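Local coordinates for Serine/threonine-protein kinase PknI (Mycobacterium tuberculosis, PDB 5XLL) that phosphorylates serine and threonine residues of target proteins and helps slow mycobacterial growth within the infected host, probably acting as a dimer, at residues V86-V91 with T102-A107; S98-T103 with V122-N127. All coordinates share one frame; numbering follows the deposited sequence.

Contact 1. Residues V86-V91 with T102-A107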
loop_
_atom_site.group_PDB
_atom_site.type_symbol
_atom_site.label_atom_id
_atom_site.label_comp_id
_atom_site.label_asym_id
_atom_site.label_seq_id
_atom_site.Cartn_x
_atom_site.Cartn_y
_atom_site.Cartn_z
ATOM N N VAL B 86 -0.228 -15.929 -1.061
ATOM C CA VAL B 86 -1.297 -16.836 -0.674
ATOM C C VAL B 86 -2.148 -17.189 -1.890
ATOM O O VAL B 86 -2.569 -16.304 -2.654
ATOM C CB VAL B 86 -2.207 -16.189 0.391
ATOM C CG1 VAL B 86 -3.224 -17.184 0.895
ATOM C CG2 VAL B 86 -1.376 -15.635 1.535
ATOM N N GLN B 87 -2.382 -18.481 -2.084
ATOM C CA GLN B 87 -3.354 -18.926 -3.069
ATOM C C GLN B 87 -4.731 -18.780 -2.450
ATOM O O GLN B 87 -4.908 -19.002 -1.245
ATOM C CB GLN B 87 -3.103 -20.379 -3.484
ATOM C CG GLN B 87 -2.000 -20.535 -4.523
ATOM C CD GLN B 87 -2.391 -19.954 -5.874
ATOM O OE1 GLN B 87 -3.525 -20.132 -6.333
ATOM N NE2 GLN B 87 -1.452 -19.262 -6.520
ATOM N N PHE B 88 -5.700 -18.392 -3.278
ATOM C CA PHE B 88 -7.057 -18.124 -2.816
ATOM C C PHE B 88 -8.019 -18.767 -3.787
ATOM O O PHE B 88 -7.974 -18.485 -4.994
ATOM C CB PHE B 88 -7.323 -16.618 -2.800
ATOM C CG PHE B 88 -8.000 -16.127 -1.555
ATOM C CD1 PHE B 88 -8.305 -17.004 -0.517
ATOM C CD2 PHE B 88 -8.332 -14.779 -1.416
ATOM C CE1 PHE B 88 -8.927 -16.545 0.643
ATOM C CE2 PHE B 88 -8.950 -14.306 -0.262
ATOM C CZ PHE B 88 -9.251 -15.193 0.771
ATOM N N PRO B 89 -8.898 -19.631 -3.280
ATOM C CA PRO B 89 -9.920 -20.139 -4.196
ATOM C C PRO B 89 -10.860 -18.997 -4.593
ATOM O O PRO B 89 -10.885 -17.944 -3.923
ATOM C CB PRO B 89 -10.647 -21.200 -3.357
ATOM C CG PRO B 89 -10.467 -20.742 -1.938
ATOM C CD PRO B 89 -9.092 -20.108 -1.898
ATOM N N CYS B 90 -11.594 -19.211 -5.685
ATOM C CA CYS B 90 -12.468 -18.194 -6.263
ATOM C C CYS B 90 -13.325 -18.791 -7.370
ATOM O O CYS B 90 -13.058 -19.899 -7.856
ATOM C CB CYS B 90 -11.633 -17.045 -6.836
ATOM S SG CYS B 90 -10.338 -17.574 -7.999
ATOM N N VAL B 91 -14.349 -18.046 -7.771
ATOM C CA VAL B 91 -15.179 -18.428 -8.904
ATOM C C VAL B 91 -15.057 -17.364 -9.990
ATOM O O VAL B 91 -15.202 -16.169 -9.712
ATOM C CB VAL B 91 -16.655 -18.634 -8.470
ATOM C CG1 VAL B 91 -17.587 -18.689 -9.671
ATOM C CG2 VAL B 91 -16.785 -19.916 -7.633
ATOM N N THR B 102 -2.569 -14.525 -4.703
ATOM C CA THR B 102 -2.705 -13.278 -3.954
ATOM C C THR B 102 -1.485 -12.954 -3.099
ATOM O O THR B 102 -0.804 -13.847 -2.604
ATOM C CB THR B 102 -3.941 -13.295 -3.019
ATOM O OG1 THR B 102 -3.724 -14.221 -1.942
ATOM C CG2 THR B 102 -5.175 -13.692 -3.786
ATOM N N THR B 103 -1.219 -11.669 -2.922
ATOM C CA THR B 103 -0.234 -11.230 -1.948
ATOM C C THR B 103 -0.998 -10.557 -0.796
ATOM O O THR B 103 -1.904 -9.746 -1.051
ATOM C CB THR B 103 0.770 -10.275 -2.604
ATOM O OG1 THR B 103 1.865 -11.037 -3.135
ATOM C CG2 THR B 103 1.298 -9.266 -1.618
ATOM N N GLN B 104 -0.678 -10.922 0.452
ATOM C CA GLN B 104 -1.312 -10.304 1.629
ATOM C C GLN B 104 -0.323 -9.773 2.642
ATOM O O GLN B 104 0.658 -10.438 2.957
ATOM C CB GLN B 104 -2.204 -11.301 2.357
ATOM C CG GLN B 104 -3.168 -12.028 1.464
ATOM C CD GLN B 104 -4.002 -13.019 2.240
ATOM O OE1 GLN B 104 -3.849 -13.148 3.465
ATOM N NE2 GLN B 104 -4.897 -13.725 1.539
ATOM N N LEU B 105 -0.606 -8.592 3.179
ATOM C CA LEU B 105 0.151 -8.058 4.306
ATOM C C LEU B 105 -0.761 -7.274 5.240
ATOM O O LEU B 105 -1.937 -7.035 4.920
ATOM C CB LEU B 105 1.293 -7.165 3.837
ATOM C CG LEU B 105 0.981 -6.001 2.886
ATOM C CD1 LEU B 105 0.213 -4.860 3.551
ATOM C CD2 LEU B 105 2.289 -5.476 2.263
ATOM N N LEU B 106 -0.189 -6.834 6.363
ATOM C CA LEU B 106 -0.886 -5.988 7.329
ATOM C C LEU B 106 -0.078 -4.727 7.552
ATOM O O LEU B 106 1.135 -4.792 7.809
ATOM C CB LEU B 106 -1.033 -6.708 8.674
ATOM C CG LEU B 106 -1.667 -5.911 9.824
ATOM C CD1 LEU B 106 -3.088 -5.497 9.463
ATOM C CD2 LEU B 106 -1.674 -6.748 11.099
ATOM N N ALA B 107 -0.739 -3.579 7.475
ATOM C CA ALA B 107 -0.069 -2.327 7.802
ATOM C C ALA B 107 -0.744 -1.729 9.037
ATOM O O ALA B 107 -1.970 -1.725 9.136
ATOM C CB ALA B 107 -0.126 -1.362 6.619
#
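Val-86 and Thr-102 face each other as an antiparallel hydrogen-bonded pair in the hairpin of strands 78-91 and 97-110, part of the antiparallel sheet of the extracellular sensor domain. Val-86 N donates to Thr-102 O at 2.7 Å, and Thr-102 N returns a bond of 2.7 Å to Val-86 O. The segments run off in different directions from this pair, at 116°, and the strands go on pairing beyond it, Phe-88 with Gln-100 and Gln-104 with Glu-84. Between 86-91 and 102-107 themselves, side chains make the remaining contact.

Val-86 CB lies 3.4 Å from Thr-102 OG1 and also close to Gln-104 NE2. Its CG1, anti to the backbone N (chi1 -174°), also meets Gln-104 NE2, while CG2 rests against Gln-104 CD at 3.8 Å. The glutamine, extended beyond CG, crosses the valine at about a right angle and sets its amide across the two methyls, NE2 toward CG1 and CD and OE1 toward CG2. That amide nitrogen also sits over one face of the poorly ordered Phe-88 ring. Nearer the backbone, Phe-88 CB touches Thr-102 CG2 at 3.8 Å. Val-86 O takes a second donor besides the backbone N of Thr-102: Thr-102 OG1, modelled at a doubtfully short 2.5 Å.

Contact 2. Residues S98-T103 with V122-N127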
loop_
_atom_site.group_PDB
_atom_site.type_symbol
_atom_site.label_atom_id
_atom_site.label_comp_id
_atom_site.label_asym_id
_atom_site.label_seq_id
_atom_site.Cartn_x
_atom_site.Cartn_y
_atom_site.Cartn_z
ATOM N N SER B 98 -11.980 -22.075 -9.158
ATOM C CA SER B 98 -10.559 -22.020 -9.457
ATOM C C SER B 98 -9.876 -21.446 -8.240
ATOM O O SER B 98 -10.397 -21.520 -7.114
ATOM C CB SER B 98 -10.267 -21.136 -10.687
ATOM O OG SER B 98 -8.884 -21.168 -11.047
ATOM N N THR B 99 -8.714 -20.860 -8.482
ATOM C CA THR B 99 -7.905 -20.333 -7.415
ATOM C C THR B 99 -7.007 -19.269 -8.035
ATOM O O THR B 99 -6.591 -19.398 -9.195
ATOM C CB THR B 99 -7.108 -21.474 -6.722
ATOM O OG1 THR B 99 -6.284 -20.940 -5.676
ATOM C CG2 THR B 99 -6.255 -22.238 -7.742
ATOM N N GLN B 100 -6.750 -18.202 -7.284
ATOM C CA GLN B 100 -5.963 -17.092 -7.799
ATOM C C GLN B 100 -4.823 -16.763 -6.854
ATOM O O GLN B 100 -4.941 -16.928 -5.640
ATOM C CB GLN B 100 -6.842 -15.853 -8.032
ATOM C CG GLN B 100 -7.577 -15.344 -6.778
ATOM C CD GLN B 100 -8.680 -14.340 -7.105
ATOM O OE1 GLN B 100 -8.845 -13.943 -8.259
ATOM N NE2 GLN B 100 -9.444 -13.942 -6.092
ATOM N N ALA B 101 -3.713 -16.299 -7.424
ATOM C CA ALA B 101 -2.528 -15.959 -6.648
ATOM C C ALA B 101 -2.718 -14.587 -6.026
ATOM O O ALA B 101 -2.982 -13.613 -6.741
ATOM C CB ALA B 101 -1.284 -15.962 -7.538
ATOM N N THR B 102 -2.569 -14.525 -4.703
ATOM C CA THR B 102 -2.705 -13.278 -3.954
ATOM C C THR B 102 -1.485 -12.954 -3.099
ATOM O O THR B 102 -0.804 -13.847 -2.604
ATOM C CB THR B 102 -3.941 -13.295 -3.019
ATOM O OG1 THR B 102 -3.724 -14.221 -1.942
ATOM C CG2 THR B 102 -5.175 -13.692 -3.786
ATOM N N THR B 103 -1.219 -11.669 -2.922
ATOM C CA THR B 103 -0.234 -11.230 -1.948
ATOM C C THR B 103 -0.998 -10.557 -0.796
ATOM O O THR B 103 -1.904 -9.746 -1.051
ATOM C CB THR B 103 0.770 -10.275 -2.604
ATOM O OG1 THR B 103 1.865 -11.037 -3.135
ATOM C CG2 THR B 103 1.298 -9.266 -1.618
ATOM N N VAL B 122 -4.897 -7.130 0.358
ATOM C CA VAL B 122 -4.846 -8.325 -0.463
ATOM C C VAL B 122 -4.763 -7.892 -1.942
ATOM O O VAL B 122 -5.628 -7.139 -2.439
ATOM C CB VAL B 122 -6.057 -9.260 -0.163
ATOM C CG1 VAL B 122 -6.001 -10.561 -0.964
ATOM C CG2 VAL B 122 -6.142 -9.582 1.346
ATOM N N THR B 123 -3.703 -8.327 -2.630
ATOM C CA THR B 123 -3.533 -8.043 -4.062
ATOM C C THR B 123 -3.591 -9.318 -4.890
ATOM O O THR B 123 -2.945 -10.308 -4.560
ATOM C CB THR B 123 -2.204 -7.387 -4.353
ATOM O OG1 THR B 123 -2.049 -6.226 -3.532
ATOM C CG2 THR B 123 -2.140 -6.963 -5.825
ATOM N N VAL B 124 -4.361 -9.285 -5.969
ATOM C CA VAL B 124 -4.519 -10.435 -6.849
ATOM C C VAL B 124 -3.587 -10.315 -8.057
ATOM O O VAL B 124 -3.608 -9.304 -8.764
ATOM C CB VAL B 124 -5.946 -10.529 -7.354
ATOM C CG1 VAL B 124 -6.206 -11.917 -7.942
ATOM C CG2 VAL B 124 -6.894 -10.238 -6.213
ATOM N N HIS B 125 -2.794 -11.356 -8.294
ATOM C CA HIS B 125 -1.683 -11.275 -9.241
ATOM C C HIS B 125 -1.936 -12.085 -10.496
ATOM O O HIS B 125 -1.231 -11.926 -11.497
ATOM C CB HIS B 125 -0.395 -11.757 -8.579
ATOM C CG HIS B 125 0.124 -10.820 -7.535
ATOM N ND1 HIS B 125 0.888 -9.720 -7.843
ATOM C CD2 HIS B 125 -0.033 -10.808 -6.187
ATOM C CE1 HIS B 125 1.195 -9.071 -6.730
ATOM N NE2 HIS B 125 0.645 -9.711 -5.717
ATOM N N SER B 126 -2.928 -12.966 -10.428
ATOM C CA SER B 126 -3.296 -13.765 -11.580
ATOM C C SER B 126 -4.780 -13.572 -11.961
ATOM O O SER B 126 -5.530 -12.851 -11.281
ATOM C CB SER B 126 -2.963 -15.229 -11.314
ATOM O OG SER B 126 -3.611 -15.680 -10.140
ATOM N N ASN B 127 -5.209 -14.233 -13.034
ATOM C CA ASN B 127 -6.479 -13.869 -13.651
ATOM C C ASN B 127 -7.452 -15.024 -13.866
ATOM O O ASN B 127 -8.365 -14.924 -14.687
ATOM C CB ASN B 127 -6.221 -13.146 -14.970
ATOM C CG ASN B 127 -7.358 -12.238 -15.353
ATOM O OD1 ASN B 127 -7.911 -11.540 -14.499
ATOM N ND2 ASN B 127 -7.737 -12.256 -16.634
#
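Thr-103 and Thr-123 form an antiparallel hydrogen-bonded pair and Thr-102 and Val-124 the non-hydrogen-bonded pair beside it, the strand segments of the hairpin of strands 97-110 and 116-124 running at 142° to each other. Thr-103 N reaches Thr-123 O at 2.7 Å and Thr-123 N reaches Thr-103 O at 2.8 Å. Past the end of strand 116-124, His-125 N still bonds Ala-101 O at 2.7 Å.

One residue on, a side chain takes over. Ser-126 has its OG tucked between backbone N and carbonyl carbon (chi1 57°), which carries it to Ala-101 N for a 2.8 Å bond, nearly straight at 170°. The same hydroxyl is hydrogen-bonded to Glu-128. The His-125 ring lies back along the hairpin with CD2 3.6 Å from Thr-103 N, which meets the ring edge in plane; Thr-123 CG2 sits over one ring face. On the side of the sheet bearing Thr-102 and Val-124, Gln-100 stretches obliquely across Val-124, with Gln-100 OE1 3.3 Å from Val-124 CG1, while its NE2 is hydrogen-bonded to Gln-131 OE1. A serine hydroxyl thus takes the acceptor role that a backbone carbonyl would play, prolonging the pairing into the loop.

How the contacts relate
Strand 97-110 is common to both contacts: its Thr-102 and Thr-103 belong to each, with strand 78-91 along one edge and strand 116-124 along the other. Contact 1 is the more exposed, and beyond one bridged pair and a threonine hydroxyl on the same carbonyl, it rests on packing of aliphatic groups, a glutamine amide and Phe-88. Contact 2 is partly buried and larger (414 Å² against 258 Å²), with two bridged pairs and further polar bonds where its second strand gives way to a loop. The pairing of strand 78-91 continues between the contacts, since Phe-88 O probably bonds Gln-100 N and Cys-90 O probably bonds Ser-98 N. Cys-90 is also disulfide-linked to Cys-129, just beyond contact 2.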